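Local coordinates for protein putative oxygenase (Streptomyces coelicolor, PDB 2OG5) that catalyses the iron(II)- and 2-oxoglutarate-dependent 3-hydroxylation of L-asparagine, supplying (2S,3S)-3-hydroxyasparagine for assembly of the calcium-dependent lipopeptide antibiotic, at residues R213-L218 and R281-H286; P260-D265 and V308-R313. All coordinates share one frame; numbering follows the deposited sequence.

From the N terminus the chain leaves strand 207-211 and passes through 213-218, then 260-265, 281-286 and 308-313. Contact 1 brings helix 274-290 back against 213-218 and so closes a loop of 62 residues; contact 2 returns strand 309-313 to 260-265 after 42 residues. Because the segments alternate, the two loops cross rather than nest. Contact 1 joins the short helix after strand 207-211 to the long helix, and contact 2 joins 260-265 to strand 309-313 of the four-stranded antiparallel sheet, where His311 binds metal. Their centres are 11 Å apart, and they meet directly where Leu216 CD2 packs on Pro260 CD at 3.6 Å.

Contact 1: R213-L218 and R281-H286; sequences RRVLPL and RELQAH
His286 and Leu218 meet with their side chains at an oblique angle: CB of Leu218 lies 3.6 Å from CD2 of the imidazole, and its CD1 branch approaches the same carbon. The CB of His286 in turn packs against Val215, whose CG1 lies 3.6 Å from the His286 carbonyl oxygen. The Val215 and Leu283 side chains cross at about a right angle, CG2 of the valine touching CD1 of the leucine at 4.1 Å.

The imidazole is turned back along its own helix. With CG beside the backbone N (chi1 -74°), ND1 donates to Glu282 O at 2.9 Å; the oxygen lies close to the imidazole plane, whereas ND1 stands above the carbonyl plane. The His286 backbone N reaches this oxygen from the opposite face of the carbonyl, and the ND1 bond limits rotation of the ring. The extended Glu282 chain carries OE2 towards Leu218, where one water donates to both Glu282 OE2 (2.9 Å) and Leu218 O; OE1 is bound by Thr223 and Ser220.

No direct hydrogen bond links the segments. The contact packs helix 212-215, which follows strand 207-211, and the residues after it against helix 274-290, whose Phe287 and Thr290 also touch Val215.

Contact 2: P260-D265 and V308-R313; sequences PDLRVD and VTVHGR. With NA (sodium ion), chain B.
Val308 CG1 sits beside the start of 260-265, 3.6 Å from Asp261 OD1 and 3.7 Å from Pro260 O. Further along, Leu262 CD2 packs on the backbone of Val308, 3.6 Å from its carbonyl C, while CD1 turns to Val310 CG1. That same methyl of Val310 receives CG1 of Val264 at 3.9 Å, the two valines crossing at a slant. In Val310, CG1 lies beside the backbone N (chi1 -63°), which turns it to face both Leu262 and Val264.

The two segments share no hydrogen bond, so the interface rests on van der Waals packing. The nearest backbone link falls just before 308-313, where Leu262 hydrogen-bonds Arg307; Asp261 bonds Leu254 and Val308 bonds Val212 in the same way. Phe287 of helix 274-290 touches both Leu262 and Val310 and so adds to this apolar patch.

One residue beyond Val310, His311 directs its ring to the metal site. NE2 binds the sodium ion at 2.1 Å, and waters 2 and 3 each stand 2.0 Å from the metal, with water 4 longer. His179 and Glu181 complete the set of protein ligands. Asn180, between them in sequence, accepts from Val264 N through OD1, linking 260-265 to the residues that carry two of the ligands.

The antiparallel neighbours 176-179 and 309-313 bring His179 and His311 together, with Glu181 two residues after His179. The two histidines and one carboxylate form the facial triad of the jelly-roll iron(II)/2-oxoglutarate oxygenases, here with sodium where the working enzyme binds iron(II).

Contact 1: R213-L218 and R281-H286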
loop_
_atom_site.group_PDB
_atom_site.type_symbol
_atom_site.label_atom_id
_atom_site.label_comp_id
_atom_site.label_asym_id
_atom_site.label_seq_id
_atom_site.Cartn_x
_atom_site.Cartn_y
_atom_site.Cartn_z
ATOM N N ARG A 213 -4.823 5.172 -15.661
ATOM C CA ARG A 213 -4.422 6.218 -16.625
ATOM C C ARG A 213 -3.681 5.674 -17.852
ATOM O O ARG A 213 -3.788 6.242 -18.946
ATOM C CB ARG A 213 -3.557 7.290 -15.954
ATOM C CG ARG A 213 -4.310 8.097 -14.915
ATOM C CD ARG A 213 -3.433 9.071 -14.147
ATOM N NE ARG A 213 -4.290 9.821 -13.233
ATOM C CZ ARG A 213 -3.974 10.176 -11.986
ATOM N NH1 ARG A 213 -2.801 9.894 -11.461
ATOM N NH2 ARG A 213 -4.860 10.832 -11.257
ATOM N N ARG A 214 -2.915 4.598 -17.666
ATOM C CA ARG A 214 -2.223 3.947 -18.778
ATOM C C ARG A 214 -3.166 3.113 -19.613
ATOM O O ARG A 214 -2.945 2.974 -20.809
ATOM C CB ARG A 214 -1.090 3.030 -18.306
ATOM C CG ARG A 214 0.060 3.700 -17.580
ATOM C CD ARG A 214 0.835 4.630 -18.490
ATOM N NE ARG A 214 2.148 4.980 -17.946
ATOM C CZ ARG A 214 2.970 5.869 -18.497
ATOM N NH1 ARG A 214 2.636 6.491 -19.623
ATOM N NH2 ARG A 214 4.142 6.128 -17.934
ATOM N N VAL A 215 -4.197 2.529 -19.004
ATOM C CA VAL A 215 -5.030 1.576 -19.734
ATOM C C VAL A 215 -6.306 2.153 -20.328
ATOM O O VAL A 215 -6.725 1.693 -21.390
ATOM C CB VAL A 215 -5.370 0.302 -18.916
ATOM C CG1 VAL A 215 -4.103 -0.280 -18.284
ATOM C CG2 VAL A 215 -6.398 0.564 -17.879
ATOM N N LEU A 216 -6.921 3.145 -19.681
ATOM C CA LEU A 216 -8.220 3.657 -20.149
ATOM C C LEU A 216 -8.249 3.981 -21.654
ATOM O O LEU A 216 -9.179 3.560 -22.335
ATOM C CB LEU A 216 -8.693 4.860 -19.317
ATOM C CG LEU A 216 -10.093 5.389 -19.665
ATOM C CD1 LEU A 216 -11.161 4.341 -19.401
ATOM C CD2 LEU A 216 -10.407 6.657 -18.887
ATOM N N PRO A 217 -7.234 4.698 -22.176
ATOM C CA PRO A 217 -7.253 5.014 -23.620
ATOM C C PRO A 217 -7.110 3.807 -24.551
ATOM O O PRO A 217 -7.368 3.938 -25.749
ATOM C CB PRO A 217 -6.044 5.946 -23.801
ATOM C CG PRO A 217 -5.651 6.377 -22.437
ATOM C CD PRO A 217 -6.058 5.284 -21.508
ATOM N N LEU A 218 -6.698 2.657 -24.019
ATOM C CA LEU A 218 -6.489 1.448 -24.828
ATOM C C LEU A 218 -7.688 0.491 -24.829
ATOM O O LEU A 218 -7.758 -0.423 -25.661
ATOM C CB LEU A 218 -5.262 0.693 -24.316
ATOM C CG LEU A 218 -3.980 1.500 -24.103
ATOM C CD1 LEU A 218 -2.891 0.617 -23.510
ATOM C CD2 LEU A 218 -3.521 2.137 -25.411
ATOM N N ARG A 281 -11.855 -9.286 -18.111
ATOM C CA ARG A 281 -10.805 -9.987 -18.832
ATOM C C ARG A 281 -9.950 -9.001 -19.632
ATOM O O ARG A 281 -8.726 -9.088 -19.610
ATOM C CB ARG A 281 -11.390 -11.070 -19.737
ATOM C CG ARG A 281 -11.896 -12.278 -18.962
ATOM C CD ARG A 281 -12.195 -13.458 -19.870
ATOM N NE ARG A 281 -13.325 -13.211 -20.753
ATOM C CZ ARG A 281 -14.600 -13.502 -20.478
ATOM N NH1 ARG A 281 -14.952 -14.060 -19.320
ATOM N NH2 ARG A 281 -15.534 -13.225 -21.376
ATOM N N GLU A 282 -10.584 -8.042 -20.307
ATOM C CA GLU A 282 -9.820 -7.060 -21.080
ATOM C C GLU A 282 -9.021 -6.133 -20.166
ATOM O O GLU A 282 -7.881 -5.769 -20.477
ATOM C CB GLU A 282 -10.720 -6.230 -22.010
ATOM C CG GLU A 282 -9.900 -5.430 -23.032
ATOM C CD GLU A 282 -10.717 -4.512 -23.918
ATOM O OE1 GLU A 282 -11.927 -4.760 -24.105
ATOM O OE2 GLU A 282 -10.130 -3.535 -24.439
ATOM N N LEU A 283 -9.620 -5.740 -19.046
ATOM C CA LEU A 283 -8.938 -4.889 -18.079
ATOM C C LEU A 283 -7.690 -5.579 -17.534
ATOM O O LEU A 283 -6.612 -4.982 -17.513
ATOM C CB LEU A 283 -9.893 -4.525 -16.949
ATOM C CG LEU A 283 -9.390 -3.526 -15.909
ATOM C CD1 LEU A 283 -9.120 -2.175 -16.547
ATOM C CD2 LEU A 283 -10.398 -3.397 -14.770
ATOM N N GLN A 284 -7.831 -6.837 -17.124
ATOM C CA GLN A 284 -6.691 -7.636 -16.663
ATOM C C GLN A 284 -5.582 -7.698 -17.709
ATOM O O GLN A 284 -4.401 -7.531 -17.381
ATOM C CB GLN A 284 -7.142 -9.052 -16.270
ATOM C CG GLN A 284 -6.011 -10.109 -16.076
ATOM C CD GLN A 284 -4.999 -9.778 -14.991
ATOM O OE1 GLN A 284 -5.281 -9.020 -14.069
ATOM N NE2 GLN A 284 -3.800 -10.362 -15.097
ATOM N N ALA A 285 -5.953 -7.945 -18.964
ATOM C CA ALA A 285 -4.975 -8.008 -20.049
ATOM C C ALA A 285 -4.161 -6.726 -20.174
ATOM O O ALA A 285 -2.943 -6.784 -20.328
ATOM C CB ALA A 285 -5.668 -8.320 -21.375
ATOM N N HIS A 286 -4.829 -5.577 -20.107
ATOM C CA HIS A 286 -4.148 -4.287 -20.249
ATOM C C HIS A 286 -3.345 -3.899 -19.000
ATOM O O HIS A 286 -2.288 -3.271 -19.120
ATOM C CB HIS A 286 -5.138 -3.181 -20.628
ATOM C CG HIS A 286 -5.595 -3.253 -22.052
ATOM N ND1 HIS A 286 -6.716 -3.955 -22.439
ATOM C CD2 HIS A 286 -5.067 -2.733 -23.186
ATOM C CE1 HIS A 286 -6.862 -3.861 -23.749
ATOM N NE2 HIS A 286 -5.871 -3.131 -24.228
HETATM O O HOH W 1 -8.756 -3.029 -26.971
#

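Contact 2: P260-D265 and V308-R313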
loop_
_atom_site.group_PDB
_atom_site.type_symbol
_atom_site.label_atom_id
_atom_site.label_comp_id
_atom_site.label_asym_id
_atom_site.label_seq_id
_atom_site.Cartn_x
_atom_site.Cartn_y
_atom_site.Cartn_z
ATOM N N PRO A 260 -10.793 8.858 -14.388
ATOM C CA PRO A 260 -11.530 8.196 -13.315
ATOM C C PRO A 260 -10.655 7.620 -12.199
ATOM O O PRO A 260 -9.461 7.373 -12.390
ATOM C CB PRO A 260 -12.228 7.042 -14.035
ATOM C CG PRO A 260 -11.358 6.735 -15.186
ATOM C CD PRO A 260 -10.803 8.067 -15.634
ATOM N N ASP A 261 -11.265 7.414 -11.036
ATOM C CA ASP A 261 -10.732 6.470 -10.058
ATOM C C ASP A 261 -11.260 5.086 -10.414
ATOM O O ASP A 261 -12.166 4.953 -11.248
ATOM C CB ASP A 261 -11.184 6.829 -8.642
ATOM C CG ASP A 261 -10.633 8.153 -8.154
ATOM O OD1 ASP A 261 -9.608 8.634 -8.671
ATOM O OD2 ASP A 261 -11.230 8.711 -7.207
ATOM N N LEU A 262 -10.723 4.045 -9.785
ATOM C CA LEU A 262 -11.324 2.715 -9.933
ATOM C C LEU A 262 -11.360 1.922 -8.638
ATOM O O LEU A 262 -10.683 2.254 -7.666
ATOM C CB LEU A 262 -10.650 1.912 -11.044
ATOM C CG LEU A 262 -9.389 1.125 -10.720
ATOM C CD1 LEU A 262 -9.025 0.293 -11.951
ATOM C CD2 LEU A 262 -8.246 2.059 -10.312
ATOM N N ARG A 263 -12.181 0.881 -8.646
ATOM C CA ARG A 263 -12.384 0.025 -7.493
ATOM C C ARG A 263 -12.570 -1.395 -8.022
ATOM O O ARG A 263 -13.632 -1.731 -8.563
ATOM C CB ARG A 263 -13.612 0.508 -6.723
ATOM C CG ARG A 263 -13.891 -0.231 -5.446
ATOM C CD ARG A 263 -15.005 0.449 -4.676
ATOM N NE ARG A 263 -16.315 0.007 -5.110
ATOM C CZ ARG A 263 -17.087 -0.867 -4.456
ATOM N NH1 ARG A 263 -16.690 -1.449 -3.327
ATOM N NH2 ARG A 263 -18.274 -1.172 -4.948
ATOM N N VAL A 264 -11.527 -2.214 -7.914
ATOM C CA VAL A 264 -11.580 -3.570 -8.442
ATOM C C VAL A 264 -10.589 -4.482 -7.730
ATOM O O VAL A 264 -9.539 -4.038 -7.272
ATOM C CB VAL A 264 -11.311 -3.587 -9.978
ATOM C CG1 VAL A 264 -9.845 -3.299 -10.295
ATOM C CG2 VAL A 264 -11.768 -4.913 -10.616
ATOM N N ASP A 265 -10.955 -5.755 -7.630
ATOM C CA ASP A 265 -10.042 -6.792 -7.153
ATOM C C ASP A 265 -10.238 -7.963 -8.090
ATOM O O ASP A 265 -11.316 -8.543 -8.111
ATOM C CB ASP A 265 -10.383 -7.159 -5.707
ATOM C CG ASP A 265 -9.438 -8.183 -5.116
ATOM O OD1 ASP A 265 -9.007 -9.091 -5.842
ATOM O OD2 ASP A 265 -9.136 -8.075 -3.909
ATOM N N VAL A 308 -6.261 5.111 -8.153
ATOM C CA VAL A 308 -6.063 4.990 -9.600
ATOM C C VAL A 308 -5.173 3.819 -10.018
ATOM O O VAL A 308 -5.074 3.521 -11.207
ATOM C CB VAL A 308 -5.488 6.285 -10.215
ATOM C CG1 VAL A 308 -6.512 7.407 -10.155
ATOM C CG2 VAL A 308 -4.179 6.684 -9.549
ATOM N N THR A 309 -4.551 3.141 -9.058
ATOM C CA THR A 309 -3.557 2.123 -9.359
ATOM C C THR A 309 -3.837 0.853 -8.584
ATOM O O THR A 309 -4.028 0.907 -7.366
ATOM C CB THR A 309 -2.151 2.668 -9.040
ATOM O OG1 THR A 309 -1.917 3.799 -9.877
ATOM C CG2 THR A 309 -1.039 1.640 -9.287
ATOM N N VAL A 310 -3.874 -0.267 -9.305
ATOM C CA VAL A 310 -3.935 -1.599 -8.721
ATOM C C VAL A 310 -2.530 -2.155 -8.553
ATOM O O VAL A 310 -1.593 -1.710 -9.217
ATOM C CB VAL A 310 -4.766 -2.566 -9.584
ATOM C CG1 VAL A 310 -6.222 -2.096 -9.680
ATOM C CG2 VAL A 310 -4.174 -2.722 -11.006
ATOM N N HIS A 311 -2.371 -3.111 -7.644
ATOM C CA HIS A 311 -1.068 -3.754 -7.488
ATOM C C HIS A 311 -1.207 -5.251 -7.329
ATOM O O HIS A 311 -2.268 -5.781 -6.989
ATOM C CB HIS A 311 -0.287 -3.144 -6.317
ATOM C CG HIS A 311 -0.862 -3.456 -4.974
ATOM N ND1 HIS A 311 -1.908 -2.740 -4.425
ATOM C CD2 HIS A 311 -0.536 -4.406 -4.064
ATOM C CE1 HIS A 311 -2.197 -3.234 -3.236
ATOM N NE2 HIS A 311 -1.385 -4.249 -2.994
ATOM N N GLY A 312 -0.096 -5.919 -7.607
ATOM C CA GLY A 312 0.038 -7.359 -7.474
ATOM C C GLY A 312 1.495 -7.699 -7.237
ATOM O O GLY A 312 2.306 -6.832 -6.912
ATOM N N ARG A 313 1.822 -8.973 -7.359
ATOM C CA ARG A 313 3.158 -9.441 -7.056
ATOM C C ARG A 313 3.413 -10.729 -7.796
ATOM O O ARG A 313 2.539 -11.590 -7.868
ATOM C CB ARG A 313 3.331 -9.699 -5.558
ATOM C CG ARG A 313 4.800 -9.702 -5.147
ATOM C CD ARG A 313 5.192 -10.845 -4.218
ATOM N NE ARG A 313 4.126 -11.207 -3.298
ATOM C CZ ARG A 313 3.362 -12.296 -3.403
ATOM N NH1 ARG A 313 3.531 -13.177 -4.395
ATOM N NH2 ARG A 313 2.401 -12.499 -2.511
HETATM NA NA NA B . -2.487 -5.326 -1.561
HETATM O O HOH W 2 -3.225 -6.521 -0.199
HETATM O O HOH W 3 -1.014 -6.733 -1.499
HETATM O O HOH W 4 -0.507 -4.666 -0.104
#